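PDB 3GOE: DNA repair protein rad60 from Schizosaccharomyces pombe, which is required for recombinational repair of DNA double-strand breaks and may work with the Smc5-Smc6 complex, and is represented here by its SUMO-like domain. Local coordinates for residues Ile10-Arg15 with Lys33-Arg38. Sequence-based numbering, arbitrary orientation.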
ATOM      1  N   ILE A  10       7.838   0.993  -5.994  1.00 10.99           N
ATOM      2  CA  ILE A  10       7.823  -0.460  -5.755  1.00 11.81           C
ATOM      3  C   ILE A  10       6.449  -0.986  -6.203  1.00 11.54           C
ATOM      4  O   ILE A  10       5.439  -0.284  -6.163  1.00 13.24           O
ATOM      5  CB  ILE A  10       8.124  -0.845  -4.300  1.00 12.47           C
ATOM      6  CG1 ILE A  10       7.108  -0.324  -3.286  1.00 12.99           C
ATOM      7  CG2 ILE A  10       9.595  -0.445  -3.940  1.00 13.50           C
ATOM      8  CD1 ILE A  10       7.361  -0.817  -1.879  1.00 15.16           C
ATOM      9  N   THR A  11       6.437  -2.252  -6.614  1.00 11.57           N
ATOM     10  CA  THR A  11       5.203  -2.939  -6.945  1.00 11.65           C
ATOM     11  C   THR A  11       4.710  -3.688  -5.702  1.00 10.78           C
ATOM     12  O   THR A  11       5.506  -4.412  -5.100  1.00 12.40           O
ATOM     13  CB  THR A  11       5.380  -3.871  -8.151  1.00 13.47           C
ATOM     14  OG1 THR A  11       5.876  -3.115  -9.240  1.00 17.42           O
ATOM     15  CG2 THR A  11       4.052  -4.519  -8.557  1.00 15.78           C
ATOM     16  N   LEU A  12       3.446  -3.561  -5.375  1.00 11.09           N
ATOM     17  CA  LEU A  12       2.816  -4.248  -4.256  1.00 10.65           C
ATOM     18  C   LEU A  12       1.562  -4.936  -4.728  1.00 10.65           C
ATOM     19  O   LEU A  12       0.802  -4.390  -5.524  1.00 12.51           O
ATOM     20  CB  LEU A  12       2.475  -3.279  -3.118  1.00 11.44           C
ATOM     21  CG  LEU A  12       3.634  -2.616  -2.432  1.00 11.83           C
ATOM     22  CD1 LEU A  12       3.111  -1.493  -1.491  1.00 14.83           C
ATOM     23  CD2 LEU A  12       4.561  -3.574  -1.681  1.00 13.24           C
ATOM     24  N   LEU A  13       1.298  -6.124  -4.180  1.00 10.36           N
ATOM     25  CA  LEU A  13       0.045  -6.809  -4.365  1.00  9.90           C
ATOM     26  C   LEU A  13      -0.835  -6.556  -3.153  1.00  9.46           C
ATOM     27  O   LEU A  13      -0.469  -6.888  -2.031  1.00 11.22           O
ATOM     28  CB  LEU A  13       0.269  -8.289  -4.552  1.00 11.64           C
ATOM     29  CG  LEU A  13      -0.977  -9.162  -4.602  1.00 13.19           C
ATOM     30  CD1 LEU A  13      -1.873  -8.796  -5.738  1.00 13.66           C
ATOM     31  CD2 LEU A  13      -0.534 -10.610  -4.670  1.00 16.96           C
ATOM     32  N   LEU A  14      -1.986  -5.942  -3.387  1.00  9.77           N
ATOM     33  CA  LEU A  14      -2.999  -5.685  -2.339  1.00  9.67           C
ATOM     34  C   LEU A  14      -4.129  -6.701  -2.523  1.00  9.74           C
ATOM     35  O   LEU A  14      -4.864  -6.654  -3.493  1.00 11.90           O
ATOM     36  CB  LEU A  14      -3.520  -4.265  -2.400  1.00  9.60           C
ATOM     37  CG  LEU A  14      -2.700  -3.228  -1.637  1.00 11.82           C
ATOM     38  CD1 LEU A  14      -1.256  -3.194  -2.093  1.00 15.40           C
ATOM     39  CD2 LEU A  14      -3.332  -1.872  -1.651  1.00 11.95           C
ATOM     40  N   ARG A  15      -4.235  -7.618  -1.594  1.00 10.90           N
ATOM     41  CA  ARG A  15      -5.250  -8.646  -1.561  1.00 11.99           C
ATOM     42  C   ARG A  15      -6.394  -8.177  -0.653  1.00 11.12           C
ATOM     43  O   ARG A  15      -6.140  -7.620   0.406  1.00 14.26           O
ATOM     44  CB  ARG A  15      -4.716  -9.970  -1.004  1.00 14.85           C
ATOM     45  CG  ARG A  15      -3.537 -10.639  -1.652  1.00 15.31           C
ATOM     46  CD  ARG A  15      -3.073 -11.925  -0.938  1.00 17.42           C
ATOM     47  NE  ARG A  15      -1.983 -12.633  -1.594  1.00 17.68           N
ATOM     48  CZ  ARG A  15      -2.116 -13.555  -2.527  1.00 18.69           C
ATOM     49  NH1 ARG A  15      -1.059 -14.150  -3.050  1.00 19.58           N
ATOM     50  NH2 ARG A  15      -3.353 -13.925  -2.985  1.00 20.78           N
ATOM     51  N   LYS A  33      -1.446   5.756   4.047  1.00  7.36           N
ATOM     52  CA  LYS A  33      -2.771   6.309   3.751  1.00  7.36           C
ATOM     53  C   LYS A  33      -2.890   6.644   2.270  1.00  6.95           C
ATOM     54  O   LYS A  33      -3.930   6.378   1.653  1.00  7.52           O
ATOM     55  CB  LYS A  33      -3.033   7.554   4.618  1.00  8.55           C
ATOM     56  CG  LYS A  33      -4.460   8.052   4.466  1.00 11.42           C
ATOM     57  CD  LYS A  33      -4.707   9.244   5.319  1.00 18.12           C
ATOM     58  CE  LYS A  33      -5.124   9.008   6.719  1.00 35.31           C
ATOM     59  NZ  LYS A  33      -5.725  10.358   7.093  1.00 47.69           N
ATOM     60  N   ASP A  34      -1.876   7.225   1.667  1.00  7.20           N
ATOM     61  CA  ASP A  34      -1.859   7.535   0.256  1.00  7.17           C
ATOM     62  C   ASP A  34      -2.069   6.242  -0.552  1.00  6.93           C
ATOM     63  O   ASP A  34      -2.805   6.213  -1.539  1.00  7.45           O
ATOM     64  CB  ASP A  34      -0.551   8.172  -0.157  1.00  7.78           C
ATOM     65  CG  ASP A  34      -0.279   9.576   0.288  1.00  9.06           C
ATOM     66  OD1 ASP A  34      -1.250  10.363   0.439  1.00 11.01           O
ATOM     67  OD2 ASP A  34       0.912   9.925   0.410  1.00 11.11           O
ATOM     68  N   LEU A  35      -1.350   5.167  -0.178  1.00  7.09           N
ATOM     69  CA  LEU A  35      -1.492   3.879  -0.841  1.00  6.73           C
ATOM     70  C   LEU A  35      -2.942   3.400  -0.782  1.00  6.97           C
ATOM     71  O   LEU A  35      -3.483   2.915  -1.781  1.00  7.46           O
ATOM     72  CB  LEU A  35      -0.524   2.884  -0.194  1.00  7.44           C
ATOM     73  CG  LEU A  35      -0.638   1.421  -0.627  1.00  8.47           C
ATOM     74  CD1 LEU A  35      -0.535   1.238  -2.141  1.00  9.70           C
ATOM     75  CD2 LEU A  35       0.408   0.601   0.121  1.00 10.57           C
ATOM     76  N   ILE A  36      -3.573   3.540   0.395  1.00  7.04           N
ATOM     77  CA  ILE A  36      -4.972   3.173   0.509  1.00  6.95           C
ATOM     78  C   ILE A  36      -5.859   4.006  -0.359  1.00  6.91           C
ATOM     79  O   ILE A  36      -6.766   3.512  -1.050  1.00  7.32           O
ATOM     80  CB  ILE A  36      -5.433   3.190   2.003  1.00  7.40           C
ATOM     81  CG1 ILE A  36      -4.632   2.217   2.843  1.00  8.01           C
ATOM     82  CG2 ILE A  36      -6.908   2.885   2.083  1.00  9.01           C
ATOM     83  CD1 ILE A  36      -4.837   2.402   4.344  1.00  9.55           C
ATOM     84  N   LYS A  37      -5.655   5.336  -0.373  1.00  6.79           N
ATOM     85  CA  LYS A  37      -6.436   6.222  -1.211  1.00  7.14           C
ATOM     86  C   LYS A  37      -6.315   5.824  -2.689  1.00  6.83           C
ATOM     87  O   LYS A  37      -7.296   5.874  -3.432  1.00  7.91           O
ATOM     88  CB  LYS A  37      -6.032   7.683  -1.045  1.00  8.34           C
ATOM     89  CG  LYS A  37      -6.444   8.294   0.266  1.00  9.71           C
ATOM     90  CD  LYS A  37      -5.970   9.753   0.362  1.00 14.14           C
ATOM     91  CE  LYS A  37      -6.495  10.473   1.566  1.00 18.50           C
ATOM     92  NZ  LYS A  37      -5.988  11.857   1.549  1.00 35.63           N
ATOM     93  N   ARG A  38      -5.111   5.509  -3.126  1.00  6.88           N
ATOM     94  CA  ARG A  38      -4.872   5.121  -4.521  1.00  7.27           C
ATOM     95  C   ARG A  38      -5.530   3.775  -4.820  1.00  6.96           C
ATOM     96  O   ARG A  38      -6.147   3.609  -5.872  1.00  7.86           O
ATOM     97  CB  ARG A  38      -3.368   5.117  -4.788  1.00  8.05           C
ATOM     98  CG  ARG A  38      -3.030   4.695  -6.211  1.00  9.43           C
ATOM     99  CD  ARG A  38      -3.553   5.593  -7.299  1.00 10.81           C
ATOM    100  NE  ARG A  38      -3.091   6.970  -7.248  1.00 10.86           N
ATOM    101  CZ  ARG A  38      -1.923   7.401  -7.716  1.00 11.36           C
ATOM    102  NH1 ARG A  38      -1.045   6.586  -8.236  1.00 13.77           N
ATOM    103  NH2 ARG A  38      -1.597   8.713  -7.647  1.00 11.97           N
TER
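The bond from K37 N to K33 O, 2.9 Å, belongs to the helical turn that delivers L35 onto L12 and L14 of the strand. The next bond along, R38 N to D34 O, also 2.9 Å, continues the helical ladder; no hydrogen bond crosses to strand 10-15, where the touching groups are leucine methyls. L35 extends toward the strand with CG anti to its backbone N (chi1 173°), which carries its isopropyl fork to the two leucines there. Each branch of the fork takes one leucine. L35 CD2 lies against L12 CD1 at 3.8 Å, a snug methyl contact, with the two side chains set at a slant to one another. The other branch is looser: L35 CD1 stands 4.2 Å from L14 CD2. L12 and L14, two residues apart, present the same face of the strand to the helix, whereas L13 and R15 point to the other face. This is the ubiquitin-like beta-grasp of the SUMO-like domain, with helix 32-43 laid across a mixed sheet and strand 9-16 within it. The backbones stay well apart, 9.5 Å between the CA atoms of L14 and I36, and the leucines bridge that gap. All three leucines are buried: L24 and I26 of strand 22-27 and L53 of strand 52-55 also touch L35, while V77 and V79 of strand 76-80 touch L14, as does L24. I36 turns its CB away from the strand and packs instead on F47, I51 and L53.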